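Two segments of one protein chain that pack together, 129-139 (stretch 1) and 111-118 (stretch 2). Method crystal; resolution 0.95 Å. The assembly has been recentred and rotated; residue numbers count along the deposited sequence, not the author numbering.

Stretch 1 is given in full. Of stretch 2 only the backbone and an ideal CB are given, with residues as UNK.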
# COMPACT_ATOMS: atom_id res chain seq x y z
N LYS A 129 4.90 4.50 -12.71
CA LYS A 129 5.03 5.77 -11.93
C LYS A 129 3.75 6.56 -12.13
O LYS A 129 3.31 6.80 -13.26
CB LYS A 129 6.24 6.71 -12.26
CG LYS A 129 6.42 7.98 -11.31
CD LYS A 129 7.69 8.75 -11.54
CE LYS A 129 7.41 9.79 -12.64
NZ LYS A 129 8.67 10.04 -13.39
N GLN A 130 3.14 6.95 -11.02
CA GLN A 130 1.91 7.73 -10.98
C GLN A 130 2.08 8.85 -10.02
O GLN A 130 3.01 8.86 -9.24
CB GLN A 130 0.74 6.87 -10.56
CG GLN A 130 0.55 5.73 -11.54
CD GLN A 130 -0.57 4.81 -11.17
OE1 GLN A 130 -0.96 4.61 -10.02
NE2 GLN A 130 -1.10 4.17 -12.18
N THR A 131 1.21 9.86 -10.09
CA THR A 131 1.25 10.96 -9.17
C THR A 131 -0.09 11.12 -8.48
O THR A 131 -1.10 11.14 -9.19
CB THR A 131 1.64 12.28 -9.90
OG1 THR A 131 2.89 12.04 -10.59
CG2 THR A 131 1.71 13.44 -8.93
N ILE A 132 -0.09 11.20 -7.17
CA ILE A 132 -1.30 11.38 -6.38
C ILE A 132 -1.17 12.62 -5.53
O ILE A 132 -0.07 13.03 -5.15
CB ILE A 132 -1.62 10.11 -5.54
CG1 ILE A 132 -0.57 9.90 -4.43
CG2 ILE A 132 -1.78 8.92 -6.43
CD1 ILE A 132 -0.92 8.73 -3.54
N ASN A 133 -2.29 13.23 -5.16
CA ASN A 133 -2.29 14.44 -4.36
C ASN A 133 -2.50 14.13 -2.91
O ASN A 133 -3.58 13.70 -2.49
CB ASN A 133 -3.32 15.44 -4.86
CG ASN A 133 -2.97 15.93 -6.24
OD1 ASN A 133 -1.81 16.29 -6.48
ND2 ASN A 133 -3.98 16.00 -7.07
N ILE A 134 -1.47 14.35 -2.08
CA ILE A 134 -1.59 14.21 -0.65
C ILE A 134 -2.30 15.43 -0.11
O ILE A 134 -1.81 16.56 -0.30
CB ILE A 134 -0.21 14.02 -0.01
CG1 ILE A 134 0.52 12.83 -0.60
CG2 ILE A 134 -0.33 13.97 1.51
CD1 ILE A 134 -0.18 11.49 -0.45
N PRO A 135 -3.44 15.29 0.57
CA PRO A 135 -4.18 16.48 1.03
C PRO A 135 -3.35 17.36 1.90
O PRO A 135 -2.56 16.91 2.74
CB PRO A 135 -5.39 15.88 1.74
CG PRO A 135 -5.57 14.52 1.11
CD PRO A 135 -4.17 14.03 0.87
N THR A 136 -3.53 18.67 1.73
CA THR A 136 -2.69 19.63 2.39
C THR A 136 -2.88 19.74 3.90
O THR A 136 -2.01 20.32 4.53
CB THR A 136 -2.81 21.02 1.70
OG1 THR A 136 -4.12 21.42 1.78
CG2 THR A 136 -2.39 20.87 0.26
N ASP A 137 -3.94 19.19 4.46
CA ASP A 137 -4.10 19.19 5.88
C ASP A 137 -3.22 18.16 6.56
O ASP A 137 -3.04 18.23 7.78
CB ASP A 137 -5.55 18.95 6.34
CG ASP A 137 -6.09 17.59 6.04
OD1 ASP A 137 -5.60 16.91 5.12
OD2 ASP A 137 -7.07 17.18 6.75
N ARG A 138 -2.71 17.17 5.84
CA ARG A 138 -2.13 16.02 6.54
C ARG A 138 -0.79 16.37 7.17
O ARG A 138 0.04 17.04 6.59
CB ARG A 138 -1.95 14.84 5.57
CG ARG A 138 -3.23 14.29 5.02
CD ARG A 138 -4.23 13.94 6.09
NE ARG A 138 -5.22 12.93 5.68
CZ ARG A 138 -6.30 13.15 4.99
NH1 ARG A 138 -6.67 14.37 4.60
NH2 ARG A 138 -7.06 12.11 4.66
N LYS A 139 -0.57 15.80 8.35
CA LYS A 139 0.68 15.95 9.08
C LYS A 139 0.90 14.73 9.94
O LYS A 139 -0.08 14.17 10.47
CB LYS A 139 0.70 17.21 9.93
CG LYS A 139 2.04 17.63 10.43
CD LYS A 139 2.10 18.95 11.06
CE LYS A 139 3.47 19.34 11.58
NZ LYS A 139 3.33 20.50 12.56
N UNK A 111 -9.91 6.39 6.58
CA UNK A 111 -9.20 6.84 5.39
C UNK A 111 -10.12 7.68 4.51
O UNK A 111 -11.33 7.44 4.47
CB UNK A 111 -8.65 5.65 4.61
N UNK A 112 -9.50 8.57 3.75
CA UNK A 112 -10.13 9.22 2.60
C UNK A 112 -9.56 8.63 1.33
O UNK A 112 -8.35 8.40 1.23
CB UNK A 112 -9.92 10.74 2.63
N UNK A 113 -10.40 8.48 0.31
CA UNK A 113 -9.94 8.14 -1.02
C UNK A 113 -9.38 9.37 -1.70
O UNK A 113 -10.04 10.42 -1.69
CB UNK A 113 -11.07 7.53 -1.85
N UNK A 114 -8.18 9.27 -2.24
CA UNK A 114 -7.50 10.42 -2.84
C UNK A 114 -7.18 10.27 -4.31
O UNK A 114 -6.87 11.32 -4.95
CB UNK A 114 -6.20 10.69 -2.08
N UNK A 115 -7.24 9.11 -4.90
CA UNK A 115 -7.02 8.96 -6.34
C UNK A 115 -7.64 7.69 -6.84
O UNK A 115 -7.69 6.69 -6.14
CB UNK A 115 -5.53 8.98 -6.67
N UNK A 116 -8.08 7.76 -8.09
CA UNK A 116 -8.56 6.59 -8.82
C UNK A 116 -8.11 6.77 -10.27
O UNK A 116 -8.54 7.73 -10.94
CB UNK A 116 -10.08 6.43 -8.71
N UNK A 117 -7.29 5.91 -10.75
CA UNK A 117 -6.70 5.99 -12.08
C UNK A 117 -7.15 4.77 -12.88
O UNK A 117 -7.00 3.63 -12.48
CB UNK A 117 -5.17 6.07 -12.01
N UNK A 118 -7.72 5.07 -14.08
CA UNK A 118 -8.22 4.00 -14.94
C UNK A 118 -7.03 3.28 -15.55
O UNK A 118 -6.14 3.94 -16.12
CB UNK A 118 -9.15 4.54 -16.03

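Stretch 2 is a strand that runs roughly antiparallel to strand 129-134, with an angle of 157° between their directions. The axes come no closer than 6.4 Å, and no direct backbone hydrogen bond joins the two stretches. Side chains and water fill the gap.

Position 111 points its CB away from stretch 1, and the ideal CB has nothing of that stretch within 5.5 Å. Stretch 1 sets no preference here. The residue is Phe111, which makes no contact with it.

Position 112 points toward stretch 1. Its ideal CB lies 3.8 Å from Arg138 NH2, so an acceptor is favoured: Asp or Glu for the charge, Asn or Gln as neutral alternatives. The residue is Asp112. Arg138 NH2 donates to Asp112 OD2 at 2.8 Å in a salt bridge, with the oxygen at the guanidinium edge, near its plane. Arg138 NH1 also bonds Asp137 OD1 at 2.8 Å, so the arginine is held between two acids. Water 1 donates to Asp112 OD2 and accepts from Arg138 NH1, adding a second link.

Position 113 is out of reach of stretch 1, so many side chains would do. It is Lys113, extended and free of contact.

Position 114 points toward stretch 1. Its ideal CB is 4.0 Å from Asn133 O and 4.9 Å from Pro135 CD. The methyls of Ile132 and Ile134 lie further in, so a medium aliphatic such as Val, Ile, Leu or Met would suit. The residue is Ile114, with the largest covered area of the stretch. Its CD1 is 4.0 Å from both Ile132 CD1 and Ile134 CD1, while its CG2 packs 3.8 Å from Pro135 CG. On the backbone, water 2 bridges Ile114 O and Asn133 N.

Position 115 also points toward stretch 1. The ideal CB is already 3.8 Å from Ile132 CG2, so a small side chain is enough to make contact; Ala, Ser or Val could be considered. The residue is Ala115, whose CB sits 3.7 Å from Ile132 CG2.

Position 116 is out of reach, and a polar or small residue is as acceptable as others. It is Ser116, whose hydroxyl bonds elsewhere in the structure.

Position 117 points toward stretch 1, with its ideal CB 4.5 Å from Gln130 NE2. A polar partner for the amide or a longer aliphatic beside it would both be reasonable. The residue is Ile117. Its CD1 lies 3.6 Å from Gln130 OE1, a van der Waals contact.

Position 118 is out of reach and unconstrained by stretch 1. It is Asp118.

Stretch 2, residues 111-118: FDKIASID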
# COMPACT_ATOMS: atom_id res chain seq x y z
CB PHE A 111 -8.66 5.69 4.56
CG PHE A 111 -7.61 4.80 5.16
CD1 PHE A 111 -7.82 4.01 6.26
CD2 PHE A 111 -6.35 4.73 4.55
CE1 PHE A 111 -6.86 3.13 6.73
CE2 PHE A 111 -5.37 3.87 5.03
CZ PHE A 111 -5.63 3.07 6.13
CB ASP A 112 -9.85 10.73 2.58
CG ASP A 112 -10.46 11.49 3.78
OD1 ASP A 112 -11.53 11.09 4.24
OD2 ASP A 112 -9.83 12.46 4.21
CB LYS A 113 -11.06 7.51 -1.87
CG LYS A 113 -10.51 6.91 -3.14
CD LYS A 113 -11.56 6.14 -3.91
CE LYS A 113 -10.91 5.28 -4.96
NZ LYS A 113 -11.84 4.69 -5.93
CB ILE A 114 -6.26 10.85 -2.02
CG1 ILE A 114 -5.22 9.77 -1.94
CG2 ILE A 114 -6.71 11.35 -0.65
CD1 ILE A 114 -3.89 10.24 -1.37
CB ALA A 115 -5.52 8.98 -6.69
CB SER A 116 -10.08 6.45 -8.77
OG SER A 116 -10.48 5.17 -9.32
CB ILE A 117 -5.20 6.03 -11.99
CG1 ILE A 117 -4.75 7.24 -11.15
CG2 ILE A 117 -4.47 5.97 -13.33
CD1 ILE A 117 -3.28 7.19 -10.78
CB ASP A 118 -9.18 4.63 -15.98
CG ASP A 118 -9.89 3.62 -16.90
OD1 ASP A 118 -9.73 2.37 -16.89
OD2 ASP A 118 -10.79 4.08 -17.65
O HOH W 1 -8.86 14.66 2.76
O HOH W 2 -4.74 12.49 -6.35
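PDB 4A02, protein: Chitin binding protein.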